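Local coordinates for T9SS C-terminal target domain-containing protein (Bacteroides cellulosilyticus, PDB 5JVK) that probably hydrolyses O-glycosidic bonds in carbohydrates, as a family 39 glycoside hydrolase of a gut symbiont, at residues M106-H111 with A128-I133; V373-F378 with F392-S397; T453-K458 with L487-L492. All blocks are in the same frame, centred on the assembly; numbering follows the deposited sequence.

Contact 1 (M106-H111 with A128-I133)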
ATOM      1  N   MET A 106      -0.190   7.409   1.231  1.00 25.60           N
ATOM      2  CA  MET A 106       0.208   5.997   1.194  1.00 25.89           C
ATOM      3  C   MET A 106      -0.586   5.194   2.215  1.00 25.22           C
ATOM      4  O   MET A 106      -0.480   5.439   3.414  1.00 25.32           O
ATOM      5  CB  MET A 106       1.712   5.820   1.458  1.00 26.71           C
ATOM      6  CG  MET A 106       2.591   6.085   0.244  1.00 27.54           C
ATOM      7  SD  MET A 106       4.332   5.654   0.459  1.00 28.82           S
ATOM      8  CE  MET A 106       4.247   3.884   0.732  1.00 28.34           C
ATOM      9  N   GLY A 107      -1.374   4.237   1.728  1.00 24.67           N
ATOM     10  CA  GLY A 107      -2.087   3.285   2.577  1.00 24.40           C
ATOM     11  C   GLY A 107      -1.717   1.859   2.219  1.00 24.26           C
ATOM     12  O   GLY A 107      -1.046   1.623   1.215  1.00 24.31           O
ATOM     13  N   VAL A 108      -2.163   0.909   3.038  1.00 24.27           N
ATOM     14  CA  VAL A 108      -1.961  -0.516   2.765  1.00 24.35           C
ATOM     15  C   VAL A 108      -3.113  -1.352   3.334  1.00 24.74           C
ATOM     16  O   VAL A 108      -3.593  -1.089   4.433  1.00 24.41           O
ATOM     17  CB  VAL A 108      -0.599  -1.009   3.314  1.00 24.47           C
ATOM     18  CG1 VAL A 108      -0.544  -0.941   4.838  1.00 24.42           C
ATOM     19  CG2 VAL A 108      -0.288  -2.418   2.819  1.00 24.51           C
ATOM     20  N   CYS A 109      -3.555  -2.352   2.573  1.00 25.37           N
ATOM     21  CA  CYS A 109      -4.621  -3.256   3.016  1.00 25.65           C
ATOM     22  C   CYS A 109      -4.045  -4.282   3.979  1.00 25.89           C
ATOM     23  O   CYS A 109      -3.039  -4.921   3.672  1.00 25.85           O
ATOM     24  CB  CYS A 109      -5.276  -3.952   1.823  1.00 25.57           C
ATOM     25  SG  CYS A 109      -6.204  -2.813   0.769  1.00 25.62           S
ATOM     26  N   VAL A 110      -4.685  -4.426   5.139  1.00 26.82           N
ATOM     27  CA  VAL A 110      -4.181  -5.265   6.229  1.00 27.82           C
ATOM     28  C   VAL A 110      -5.261  -6.238   6.703  1.00 28.82           C
ATOM     29  O   VAL A 110      -6.302  -5.822   7.221  1.00 28.16           O
ATOM     30  CB  VAL A 110      -3.719  -4.413   7.437  1.00 27.71           C
ATOM     31  CG1 VAL A 110      -3.031  -5.289   8.481  1.00 27.79           C
ATOM     32  CG2 VAL A 110      -2.793  -3.291   6.984  1.00 27.76           C
ATOM     33  N   HIS A 111      -5.001  -7.530   6.518  1.00 30.31           N
ATOM     34  CA  HIS A 111      -5.822  -8.583   7.112  1.00 31.85           C
ATOM     35  C   HIS A 111      -5.327  -8.845   8.540  1.00 32.93           C
ATOM     36  O   HIS A 111      -4.198  -8.467   8.873  1.00 32.23           O
ATOM     37  CB  HIS A 111      -5.736  -9.862   6.281  1.00 32.16           C
ATOM     38  CG  HIS A 111      -6.189  -9.691   4.866  1.00 32.64           C
ATOM     39  ND1 HIS A 111      -7.500  -9.429   4.532  1.00 33.27           N
ATOM     40  CD2 HIS A 111      -5.507  -9.736   3.700  1.00 33.07           C
ATOM     41  CE1 HIS A 111      -7.606  -9.326   3.221  1.00 33.03           C
ATOM     42  NE2 HIS A 111      -6.411  -9.509   2.692  1.00 33.27           N
ATOM     43  N   ALA A 128       7.512   0.684   6.850  1.00 26.08           N
ATOM     44  CA  ALA A 128       7.271   0.755   5.400  1.00 25.64           C
ATOM     45  C   ALA A 128       6.842   2.152   4.926  1.00 25.39           C
ATOM     46  O   ALA A 128       6.820   2.409   3.719  1.00 25.31           O
ATOM     47  CB  ALA A 128       6.233  -0.274   4.984  1.00 25.52           C
ATOM     48  N   GLY A 129       6.475   3.031   5.863  1.00 24.67           N
ATOM     49  CA  GLY A 129       6.175   4.436   5.574  1.00 24.29           C
ATOM     50  C   GLY A 129       4.700   4.777   5.439  1.00 23.87           C
ATOM     51  O   GLY A 129       4.363   5.922   5.152  1.00 23.87           O
ATOM     52  N   PHE A 130       3.818   3.803   5.657  1.00 23.48           N
ATOM     53  CA  PHE A 130       2.380   4.009   5.477  1.00 23.36           C
ATOM     54  C   PHE A 130       1.771   4.835   6.612  1.00 23.33           C
ATOM     55  O   PHE A 130       2.186   4.717   7.770  1.00 23.42           O
ATOM     56  CB  PHE A 130       1.652   2.667   5.379  1.00 23.50           C
ATOM     57  CG  PHE A 130       2.076   1.826   4.204  1.00 23.59           C
ATOM     58  CD1 PHE A 130       1.652   2.141   2.914  1.00 23.48           C
ATOM     59  CD2 PHE A 130       2.890   0.709   4.385  1.00 23.45           C
ATOM     60  CE1 PHE A 130       2.038   1.367   1.829  1.00 23.57           C
ATOM     61  CE2 PHE A 130       3.279  -0.071   3.305  1.00 23.54           C
ATOM     62  CZ  PHE A 130       2.851   0.257   2.024  1.00 23.67           C
ATOM     63  N   THR A 131       0.799   5.679   6.260  1.00 23.13           N
ATOM     64  CA  THR A 131       0.009   6.456   7.226  1.00 23.10           C
ATOM     65  C   THR A 131      -1.474   6.067   7.267  1.00 23.16           C
ATOM     66  O   THR A 131      -2.240   6.649   8.041  1.00 23.28           O
ATOM     67  CB  THR A 131       0.078   7.957   6.901  1.00 23.01           C
ATOM     68  OG1 THR A 131      -0.428   8.178   5.581  1.00 22.86           O
ATOM     69  CG2 THR A 131       1.504   8.456   6.999  1.00 23.20           C
ATOM     70  N   ARG A 132      -1.881   5.109   6.431  1.00 23.22           N
ATOM     71  CA  ARG A 132      -3.255   4.612   6.413  1.00 23.14           C
ATOM     72  C   ARG A 132      -3.265   3.094   6.312  1.00 23.39           C
ATOM     73  O   ARG A 132      -2.348   2.497   5.745  1.00 23.55           O
ATOM     74  CB  ARG A 132      -4.024   5.195   5.228  1.00 23.00           C
ATOM     75  CG  ARG A 132      -4.170   6.707   5.245  1.00 23.10           C
ATOM     76  CD  ARG A 132      -4.895   7.181   4.000  1.00 23.25           C
ATOM     77  NE  ARG A 132      -4.949   8.640   3.896  1.00 23.42           N
ATOM     78  CZ  ARG A 132      -5.793   9.435   4.556  1.00 23.48           C
ATOM     79  NH1 ARG A 132      -6.688   8.941   5.413  1.00 23.78           N
ATOM     80  NH2 ARG A 132      -5.739  10.749   4.359  1.00 23.57           N
ATOM     81  N   ILE A 133      -4.301   2.477   6.875  1.00 23.50           N
ATOM     82  CA  ILE A 133      -4.554   1.048   6.684  1.00 23.56           C
ATOM     83  C   ILE A 133      -6.024   0.811   6.369  1.00 23.88           C
ATOM     84  O   ILE A 133      -6.886   1.571   6.804  1.00 23.86           O
ATOM     85  CB  ILE A 133      -4.107   0.181   7.888  1.00 23.39           C
ATOM     86  CG1 ILE A 133      -4.845   0.566   9.188  1.00 23.50           C
ATOM     87  CG2 ILE A 133      -2.593   0.253   8.056  1.00 23.35           C
ATOM     88  CD1 ILE A 133      -6.091  -0.249   9.485  1.00 23.37           C
TER

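Contact 2 (V373-F378 with F392-S397)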
ATOM      1  N   VAL A 373      -4.190   6.027  -1.494  1.00 20.98           N
ATOM      2  CA  VAL A 373      -3.922   4.922  -2.404  1.00 20.45           C
ATOM      3  C   VAL A 373      -3.427   3.746  -1.572  1.00 20.12           C
ATOM      4  O   VAL A 373      -2.312   3.779  -1.046  1.00 20.08           O
ATOM      5  CB  VAL A 373      -2.885   5.324  -3.472  1.00 20.40           C
ATOM      6  CG1 VAL A 373      -2.529   4.140  -4.365  1.00 20.35           C
ATOM      7  CG2 VAL A 373      -3.417   6.493  -4.294  1.00 20.55           C
ATOM      8  N   PHE A 374      -4.264   2.713  -1.465  1.00 19.62           N
ATOM      9  CA  PHE A 374      -4.025   1.587  -0.562  1.00 19.45           C
ATOM     10  C   PHE A 374      -3.476   0.373  -1.310  1.00 19.39           C
ATOM     11  O   PHE A 374      -4.162  -0.197  -2.162  1.00 19.34           O
ATOM     12  CB  PHE A 374      -5.316   1.201   0.161  1.00 19.38           C
ATOM     13  CG  PHE A 374      -5.796   2.230   1.141  1.00 19.30           C
ATOM     14  CD1 PHE A 374      -5.654   2.029   2.510  1.00 19.30           C
ATOM     15  CD2 PHE A 374      -6.403   3.404   0.699  1.00 19.33           C
ATOM     16  CE1 PHE A 374      -6.108   2.974   3.416  1.00 19.34           C
ATOM     17  CE2 PHE A 374      -6.849   4.359   1.600  1.00 19.25           C
ATOM     18  CZ  PHE A 374      -6.705   4.141   2.962  1.00 19.32           C
ATOM     19  N   TRP A 375      -2.247  -0.021  -0.982  1.00 19.32           N
ATOM     20  CA  TRP A 375      -1.637  -1.203  -1.577  1.00 19.43           C
ATOM     21  C   TRP A 375      -2.331  -2.468  -1.087  1.00 19.70           C
ATOM     22  O   TRP A 375      -2.513  -2.640   0.120  1.00 19.80           O
ATOM     23  CB  TRP A 375      -0.149  -1.288  -1.236  1.00 19.39           C
ATOM     24  CG  TRP A 375       0.510  -2.526  -1.773  1.00 19.36           C
ATOM     25  CD1 TRP A 375       0.651  -3.726  -1.134  1.00 19.32           C
ATOM     26  CD2 TRP A 375       1.103  -2.688  -3.064  1.00 19.35           C
ATOM     27  NE1 TRP A 375       1.298  -4.623  -1.948  1.00 19.34           N
ATOM     28  CE2 TRP A 375       1.588  -4.011  -3.138  1.00 19.27           C
ATOM     29  CE3 TRP A 375       1.277  -1.840  -4.164  1.00 19.41           C
ATOM     30  CZ2 TRP A 375       2.241  -4.505  -4.268  1.00 19.22           C
ATOM     31  CZ3 TRP A 375       1.925  -2.333  -5.288  1.00 19.42           C
ATOM     32  CH2 TRP A 375       2.401  -3.655  -5.329  1.00 19.32           C
ATOM     33  N   TYR A 376      -2.711  -3.343  -2.020  1.00 19.90           N
ATOM     34  CA  TYR A 376      -3.192  -4.678  -1.681  1.00 20.15           C
ATOM     35  C   TYR A 376      -2.060  -5.680  -1.925  1.00 20.20           C
ATOM     36  O   TYR A 376      -1.617  -5.808  -3.064  1.00 20.30           O
ATOM     37  CB  TYR A 376      -4.425  -5.078  -2.501  1.00 20.14           C
ATOM     38  CG  TYR A 376      -5.033  -6.350  -1.964  1.00 20.19           C
ATOM     39  CD1 TYR A 376      -5.961  -6.309  -0.927  1.00 20.28           C
ATOM     40  CD2 TYR A 376      -4.633  -7.600  -2.444  1.00 20.24           C
ATOM     41  CE1 TYR A 376      -6.497  -7.474  -0.401  1.00 20.33           C
ATOM     42  CE2 TYR A 376      -5.165  -8.773  -1.924  1.00 20.29           C
ATOM     43  CZ  TYR A 376      -6.096  -8.704  -0.903  1.00 20.45           C
ATOM     44  OH  TYR A 376      -6.632  -9.857  -0.381  1.00 20.48           O
ATOM     45  N   ASP A 377      -1.555  -6.378  -0.903  1.00 20.38           N
ATOM     46  CA  ASP A 377      -1.845  -6.166   0.525  1.00 20.44           C
ATOM     47  C   ASP A 377      -0.534  -6.267   1.313  1.00 20.58           C
ATOM     48  O   ASP A 377       0.536  -6.424   0.714  1.00 20.06           O
ATOM     49  CB  ASP A 377      -2.925  -7.147   1.028  1.00 20.42           C
ATOM     50  CG  ASP A 377      -2.551  -8.619   0.850  1.00 20.45           C
ATOM     51  OD1 ASP A 377      -1.473  -8.944   0.303  1.00 20.58           O
ATOM     52  OD2 ASP A 377      -3.366  -9.465   1.264  1.00 20.23           O
ATOM     53  N   PHE A 378      -0.607  -6.154   2.639  1.00 21.02           N
ATOM     54  CA  PHE A 378       0.605  -6.061   3.454  1.00 21.32           C
ATOM     55  C   PHE A 378       1.379  -7.371   3.534  1.00 21.63           C
ATOM     56  O   PHE A 378       2.588  -7.390   3.301  1.00 21.29           O
ATOM     57  CB  PHE A 378       0.293  -5.563   4.865  1.00 21.34           C
ATOM     58  CG  PHE A 378       1.524  -5.265   5.668  1.00 21.44           C
ATOM     59  CD1 PHE A 378       1.849  -6.025   6.787  1.00 21.31           C
ATOM     60  CD2 PHE A 378       2.393  -4.250   5.270  1.00 21.50           C
ATOM     61  CE1 PHE A 378       2.997  -5.752   7.510  1.00 21.43           C
ATOM     62  CE2 PHE A 378       3.545  -3.980   5.987  1.00 21.43           C
ATOM     63  CZ  PHE A 378       3.847  -4.731   7.110  1.00 21.44           C
ATOM     64  N   PHE A 392       0.317 -11.276  -3.089  1.00 22.92           N
ATOM     65  CA  PHE A 392       0.210  -9.807  -3.187  1.00 22.35           C
ATOM     66  C   PHE A 392       0.999  -9.051  -2.107  1.00 22.11           C
ATOM     67  O   PHE A 392       1.062  -7.819  -2.147  1.00 22.00           O
ATOM     68  CB  PHE A 392      -1.261  -9.360  -3.120  1.00 22.24           C
ATOM     69  CG  PHE A 392      -1.994  -9.462  -4.423  1.00 22.32           C
ATOM     70  CD1 PHE A 392      -1.879  -8.453  -5.379  1.00 22.35           C
ATOM     71  CD2 PHE A 392      -2.822 -10.550  -4.692  1.00 22.23           C
ATOM     72  CE1 PHE A 392      -2.567  -8.537  -6.583  1.00 22.53           C
ATOM     73  CE2 PHE A 392      -3.512 -10.638  -5.894  1.00 22.28           C
ATOM     74  CZ  PHE A 392      -3.384  -9.633  -6.841  1.00 22.35           C
ATOM     75  N   GLY A 393       1.596  -9.770  -1.156  1.00 22.04           N
ATOM     76  CA  GLY A 393       2.183  -9.155   0.033  1.00 22.06           C
ATOM     77  C   GLY A 393       3.502  -8.419  -0.133  1.00 21.86           C
ATOM     78  O   GLY A 393       4.242  -8.646  -1.091  1.00 21.95           O
ATOM     79  N   LEU A 394       3.771  -7.521   0.812  1.00 21.81           N
ATOM     80  CA  LEU A 394       5.097  -6.929   1.015  1.00 21.93           C
ATOM     81  C   LEU A 394       5.955  -7.834   1.906  1.00 22.18           C
ATOM     82  O   LEU A 394       7.176  -7.882   1.757  1.00 22.10           O
ATOM     83  CB  LEU A 394       4.982  -5.538   1.645  1.00 21.65           C
ATOM     84  CG  LEU A 394       4.029  -4.542   0.977  1.00 21.54           C
ATOM     85  CD1 LEU A 394       4.029  -3.223   1.731  1.00 21.57           C
ATOM     86  CD2 LEU A 394       4.376  -4.315  -0.485  1.00 21.53           C
ATOM     87  N   LEU A 395       5.305  -8.525   2.841  1.00 22.78           N
ATOM     88  CA  LEU A 395       5.938  -9.560   3.655  1.00 23.31           C
ATOM     89  C   LEU A 395       5.404 -10.927   3.255  1.00 23.92           C
ATOM     90  O   LEU A 395       4.278 -11.041   2.765  1.00 23.72           O
ATOM     91  CB  LEU A 395       5.638  -9.336   5.139  1.00 23.13           C
ATOM     92  CG  LEU A 395       5.962  -7.968   5.734  1.00 23.04           C
ATOM     93  CD1 LEU A 395       5.526  -7.930   7.190  1.00 23.28           C
ATOM     94  CD2 LEU A 395       7.442  -7.649   5.605  1.00 22.93           C
ATOM     95  N   ARG A 396       6.213 -11.958   3.482  1.00 25.00           N
ATOM     96  CA  ARG A 396       5.781 -13.344   3.321  1.00 26.05           C
ATOM     97  C   ARG A 396       5.001 -13.774   4.559  1.00 26.47           C
ATOM     98  O   ARG A 396       4.932 -13.033   5.544  1.00 26.89           O
ATOM     99  CB  ARG A 396       6.986 -14.258   3.117  1.00 27.01           C
ATOM    100  CG  ARG A 396       7.836 -13.882   1.917  1.00 27.95           C
ATOM    101  CD  ARG A 396       8.732 -15.027   1.480  1.00 28.94           C
ATOM    102  NE  ARG A 396       9.312 -14.764   0.166  1.00 30.21           N
ATOM    103  CZ  ARG A 396      10.388 -14.006  -0.070  1.00 31.37           C
ATOM    104  NH1 ARG A 396      11.052 -13.402   0.924  1.00 31.51           N
ATOM    105  NH2 ARG A 396      10.806 -13.849  -1.328  1.00 31.59           N
ATOM    106  N   SER A 397       4.419 -14.970   4.510  1.00 26.81           N
ATOM    107  CA  SER A 397       3.645 -15.513   5.641  1.00 26.95           C
ATOM    108  C   SER A 397       4.457 -15.619   6.942  1.00 26.96           C
ATOM    109  O   SER A 397       3.904 -15.448   8.029  1.00 27.62           O
ATOM    110  CB  SER A 397       3.057 -16.883   5.285  1.00 26.91           C
ATOM    111  OG  SER A 397       4.084 -17.842   5.121  1.00 27.02           O
TER

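Contact 3 (T453-K458 with L487-L492)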
ATOM      1  N   THR A 453      18.073   1.018 -19.834  1.00 27.51           N
ATOM      2  CA  THR A 453      18.749   1.938 -20.763  1.00 27.26           C
ATOM      3  C   THR A 453      19.612   2.940 -20.011  1.00 26.90           C
ATOM      4  O   THR A 453      19.468   3.121 -18.800  1.00 26.24           O
ATOM      5  CB  THR A 453      17.764   2.765 -21.627  1.00 27.49           C
ATOM      6  OG1 THR A 453      16.810   3.430 -20.788  1.00 27.43           O
ATOM      7  CG2 THR A 453      17.042   1.895 -22.616  1.00 28.05           C
ATOM      8  N   THR A 454      20.499   3.589 -20.759  1.00 26.63           N
ATOM      9  CA  THR A 454      21.300   4.696 -20.266  1.00 26.65           C
ATOM     10  C   THR A 454      20.797   5.989 -20.906  1.00 27.19           C
ATOM     11  O   THR A 454      20.519   6.018 -22.106  1.00 26.88           O
ATOM     12  CB  THR A 454      22.784   4.484 -20.606  1.00 26.27           C
ATOM     13  OG1 THR A 454      23.237   3.259 -20.009  1.00 25.87           O
ATOM     14  CG2 THR A 454      23.637   5.647 -20.100  1.00 26.05           C
ATOM     15  N   ILE A 455      20.662   7.042 -20.101  1.00 27.90           N
ATOM     16  CA  ILE A 455      20.348   8.383 -20.606  1.00 28.47           C
ATOM     17  C   ILE A 455      21.279   9.431 -20.003  1.00 29.31           C
ATOM     18  O   ILE A 455      21.920   9.200 -18.977  1.00 28.81           O
ATOM     19  CB  ILE A 455      18.874   8.795 -20.355  1.00 28.45           C
ATOM     20  CG1 ILE A 455      18.532   8.813 -18.858  1.00 28.29           C
ATOM     21  CG2 ILE A 455      17.923   7.865 -21.096  1.00 28.46           C
ATOM     22  CD1 ILE A 455      17.351   9.697 -18.532  1.00 28.24           C
ATOM     23  N   ARG A 456      21.333  10.584 -20.662  1.00 30.88           N
ATOM     24  CA  ARG A 456      22.129  11.716 -20.219  1.00 32.37           C
ATOM     25  C   ARG A 456      21.198  12.886 -19.978  1.00 33.15           C
ATOM     26  O   ARG A 456      20.633  13.418 -20.920  1.00 32.83           O
ATOM     27  CB  ARG A 456      23.179  12.057 -21.274  1.00 32.69           C
ATOM     28  CG  ARG A 456      24.336  11.083 -21.260  1.00 33.44           C
ATOM     29  CD  ARG A 456      25.192  11.161 -22.510  1.00 34.34           C
ATOM     30  NE  ARG A 456      26.454  10.445 -22.310  1.00 35.19           N
ATOM     31  CZ  ARG A 456      26.602   9.115 -22.312  1.00 36.15           C
ATOM     32  NH1 ARG A 456      25.570   8.292 -22.519  1.00 36.32           N
ATOM     33  NH2 ARG A 456      27.810   8.594 -22.104  1.00 36.43           N
ATOM     34  N   VAL A 457      21.023  13.262 -18.714  1.00 35.12           N
ATOM     35  CA  VAL A 457      20.172  14.388 -18.332  1.00 36.68           C
ATOM     36  C   VAL A 457      21.076  15.547 -17.953  1.00 38.40           C
ATOM     37  O   VAL A 457      22.010  15.361 -17.171  1.00 38.78           O
ATOM     38  CB  VAL A 457      19.283  14.039 -17.119  1.00 36.54           C
ATOM     39  CG1 VAL A 457      18.321  15.181 -16.806  1.00 36.79           C
ATOM     40  CG2 VAL A 457      18.522  12.742 -17.371  1.00 36.36           C
ATOM     41  N   LYS A 458      20.806  16.735 -18.498  1.00 40.76           N
ATOM     42  CA  LYS A 458      21.575  17.926 -18.132  1.00 43.86           C
ATOM     43  C   LYS A 458      21.362  18.225 -16.653  1.00 45.65           C
ATOM     44  O   LYS A 458      20.226  18.211 -16.181  1.00 44.92           O
ATOM     45  CB  LYS A 458      21.180  19.146 -18.969  1.00 45.36           C
ATOM     46  CG  LYS A 458      21.891  20.422 -18.535  1.00 47.19           C
ATOM     47  CD  LYS A 458      21.838  21.520 -19.580  1.00 49.40           C
ATOM     48  CE  LYS A 458      22.615  22.742 -19.107  1.00 51.15           C
ATOM     49  NZ  LYS A 458      22.273  23.967 -19.879  1.00 52.41           N
ATOM     50  N   LEU A 487      22.822   8.520 -16.371  1.00 23.30           N
ATOM     51  CA  LEU A 487      21.977   7.675 -15.519  1.00 22.98           C
ATOM     52  C   LEU A 487      21.708   6.329 -16.179  1.00 22.83           C
ATOM     53  O   LEU A 487      21.242   6.280 -17.317  1.00 22.80           O
ATOM     54  CB  LEU A 487      20.637   8.359 -15.240  1.00 22.90           C
ATOM     55  CG  LEU A 487      20.670   9.718 -14.541  1.00 23.05           C
ATOM     56  CD1 LEU A 487      19.256  10.254 -14.387  1.00 23.07           C
ATOM     57  CD2 LEU A 487      21.355   9.621 -13.187  1.00 23.16           C
ATOM     58  N   ASN A 488      21.991   5.249 -15.452  1.00 22.54           N
ATOM     59  CA  ASN A 488      21.729   3.889 -15.915  1.00 22.26           C
ATOM     60  C   ASN A 488      20.376   3.444 -15.381  1.00 21.44           C
ATOM     61  O   ASN A 488      20.274   2.937 -14.263  1.00 21.16           O
ATOM     62  CB  ASN A 488      22.840   2.945 -15.455  1.00 22.71           C
ATOM     63  CG  ASN A 488      24.182   3.290 -16.075  1.00 23.44           C
ATOM     64  OD1 ASN A 488      24.294   3.444 -17.293  1.00 23.50           O
ATOM     65  ND2 ASN A 488      25.209   3.424 -15.237  1.00 23.88           N
ATOM     66  N   LEU A 489      19.343   3.644 -16.195  1.00 20.64           N
ATOM     67  CA  LEU A 489      17.965   3.430 -15.772  1.00 20.04           C
ATOM     68  C   LEU A 489      17.596   1.953 -15.765  1.00 19.58           C
ATOM     69  O   LEU A 489      18.017   1.189 -16.639  1.00 19.50           O
ATOM     70  CB  LEU A 489      16.993   4.189 -16.684  1.00 20.05           C
ATOM     71  CG  LEU A 489      17.187   5.701 -16.838  1.00 20.27           C
ATOM     72  CD1 LEU A 489      16.063   6.273 -17.687  1.00 20.46           C
ATOM     73  CD2 LEU A 489      17.243   6.404 -15.490  1.00 20.35           C
ATOM     74  N   SER A 490      16.814   1.569 -14.759  1.00 19.07           N
ATOM     75  CA  SER A 490      16.151   0.275 -14.711  1.00 18.83           C
ATOM     76  C   SER A 490      14.656   0.486 -14.483  1.00 18.51           C
ATOM     77  O   SER A 490      14.188   1.621 -14.338  1.00 17.98           O
ATOM     78  CB  SER A 490      16.743  -0.593 -13.590  1.00 18.87           C
ATOM     79  OG  SER A 490      16.365  -0.128 -12.306  1.00 18.64           O
ATOM     80  N   ILE A 491      13.917  -0.618 -14.452  1.00 18.50           N
ATOM     81  CA  ILE A 491      12.504  -0.596 -14.051  1.00 18.52           C
ATOM     82  C   ILE A 491      12.312  -0.036 -12.634  1.00 18.54           C
ATOM     83  O   ILE A 491      11.293   0.597 -12.353  1.00 18.57           O
ATOM     84  CB  ILE A 491      11.817  -1.983 -14.200  1.00 18.56           C
ATOM     85  CG1 ILE A 491      12.445  -3.050 -13.284  1.00 18.56           C
ATOM     86  CG2 ILE A 491      11.849  -2.438 -15.657  1.00 18.61           C
ATOM     87  CD1 ILE A 491      11.696  -4.364 -13.286  1.00 18.53           C
ATOM     88  N   LEU A 492      13.298  -0.261 -11.764  1.00 18.50           N
ATOM     89  CA  LEU A 492      13.288   0.248 -10.395  1.00 18.48           C
ATOM     90  C   LEU A 492      13.688   1.724 -10.386  1.00 18.70           C
ATOM     91  O   LEU A 492      14.772   2.059 -10.858  1.00 18.63           O
ATOM     92  CB  LEU A 492      14.270  -0.544  -9.537  1.00 18.43           C
ATOM     93  CG  LEU A 492      14.001  -2.051  -9.412  1.00 18.35           C
ATOM     94  CD1 LEU A 492      15.294  -2.823  -9.181  1.00 18.43           C
ATOM     95  CD2 LEU A 492      12.987  -2.313  -8.308  1.00 18.22           C
TER

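Contact 1 (M106-H111 with A128-I133)
Phe-130 sets CG anti to its carbonyl carbon (chi1 -62°), which lays the ring across strand 106-109, and Met-106 bends at chi3 (63°) so that CE turns to the same ring. Val-108 CB lies over one face of this ring, while chi1 65° carries CG1, in the crowded position between backbone N and carbonyl carbon, over the CG-CD2 side, 3.8 Å from Phe-130 CD2. That CB stands 3.7 Å from the Phe-130 ring centroid, almost on the ring normal, a CH-pi contact that a flat aromatic suits. The Met-106 side chain crosses that of Phe-130 at about a right angle, and its methyl CE lies 3.5 Å from Phe-130 CE1; the flexible thioether can follow the ring's outline. An alanine in place of Phe-130 would remove the ring and would probably leave Val-108 and Met-106 without their shared apolar partner.

Strand 106-109, helix 118-127 and strand 132-138 form the first beta-alpha-beta unit of the eight-stranded parallel barrel, and the two strands are neighbours in it. Thr-131 N bonds to Met-106 O at 3.1 Å, approaching in the carbonyl plane, while Arg-132 N adds only a weak bond to that oxygen. Next along, Val-108 N reaches Arg-132 O at 3.1 Å from above the carbonyl plane.

Gly-129 ends the helix in a Schellman motif with positive phi, where a side chain would jam against the preceding carbonyl. Gly-107 is small for another reason, since a CB there would crowd Arg-132 CB. Beyond Val-108, Val-110 CG2 packs 3.7 Å from Ile-133 CG2, and Ile-125 and Phe-122 of helix 118-127 cover this apolar side. Arg-132 starts from the opposite sheet face, and its extended chain brings NE to a hydrogen bond with Leu-104 O.

Contact 2 (V373-F378 with F392-S397)
Phe-378 O is gripped by two backbone N-H groups, Leu-394 N at 2.8 Å and Leu-395 N at 3.0 Å. The Leu-395 bond is nearly straight (164°) and lies in the carbonyl plane, whereas Leu-394 N comes from above it. Phe-392 O also takes two donors: Trp-375 NE1 lies almost on the extended C=O axis at 3.2 Å, though its N-H is bent and the oxygen stands out of the indole plane, and Asp-377 N arrives steeply from above the carbonyl plane. An indole suits this place because its N-H can bond while its face stays apolar; Leu-394 CD2 sits over that face, 3.9 Å from the five-membered ring centroid of Trp-375.

Segment 373-378 runs off the eighth barrel strand into a loop, with a non-proline cis peptide before Asp-377, as in many clan GH-A glycosidases. Tyr-376 turns its ring edge to the face of Phe-392, a T-shaped pair with planes at 72°. Its hydroxyl bonds to His-111 NE2, and a glycerol, probably left from crystallisation although glycerols often mark pockets, lies about 3 Å from the Tyr-376 side chain. Phe-378 lies alongside Leu-395, its CE1 3.4 Å from Leu-395 CD1, and both touch Leu-124 of helix 118-127.

Contact 3 (T453-K458 with L487-L492)
The flat carboxamide of Asn-488 is met in the plane of its carbonyl, where OD1 accepts a hydrogen bond from Thr-454 OG1 at 2.9 Å. The two side chains lie side by side, pointing the same way; Thr-454 OG1 is anti to its carbonyl carbon (chi1 -59°), which brings the hydroxyl to the amide. They form an antiparallel non-hydrogen-bonded pair, and the pairs before and after it, Thr-453 with Leu-489 and Ile-455 with Leu-487, are hydrogen-bonded. Ile-455 N to Leu-487 O at 2.9 Å and Leu-487 N to Ile-455 O at 2.8 Å are nearly straight.

The other face is largely apolar: Ile-455 CG1 reaches diagonally to Leu-489 CD1 at 3.7 Å, and Val-457 CG2 lies 4.0 Å from Leu-487 CD1. This two-stranded ribbon lays its leucines on Ala-445 of strand 439-447 and Ile-455 on Val-431 of strand 429-436, so that two sheets face each other as in a beta-sandwich, consistent with the beta accessory domain of other GH39 enzymes. Polar Thr-454 and Asn-488 on the exposed face and mainly aliphatic residues, with Thr-453 among them, on the face turned to the neighbouring sheet imply a ribbon with one side suited to water and one to packing.

From the N terminus, contact 1 comes first, joining barrel strands one and two across helix 118-127. Contact 2 follows, closing the long loop that leaves the eighth strand before helix 403-415. Contact 3 closes last, spanning the excursion between strands 453-458 and 484-489. The three are in series, and none nests in or crosses another. Contacts 1 and 2 nevertheless meet, because strands 106-109 and 373-375 are neighbours where the barrel closes: Cys-109 N lies 2.7 Å from Trp-375 O, probably a hydrogen bond. Contact 3 belongs to the beta region after the barrel, its centre about 30 Å from that of contact 1 and about 28 Å from that of contact 2.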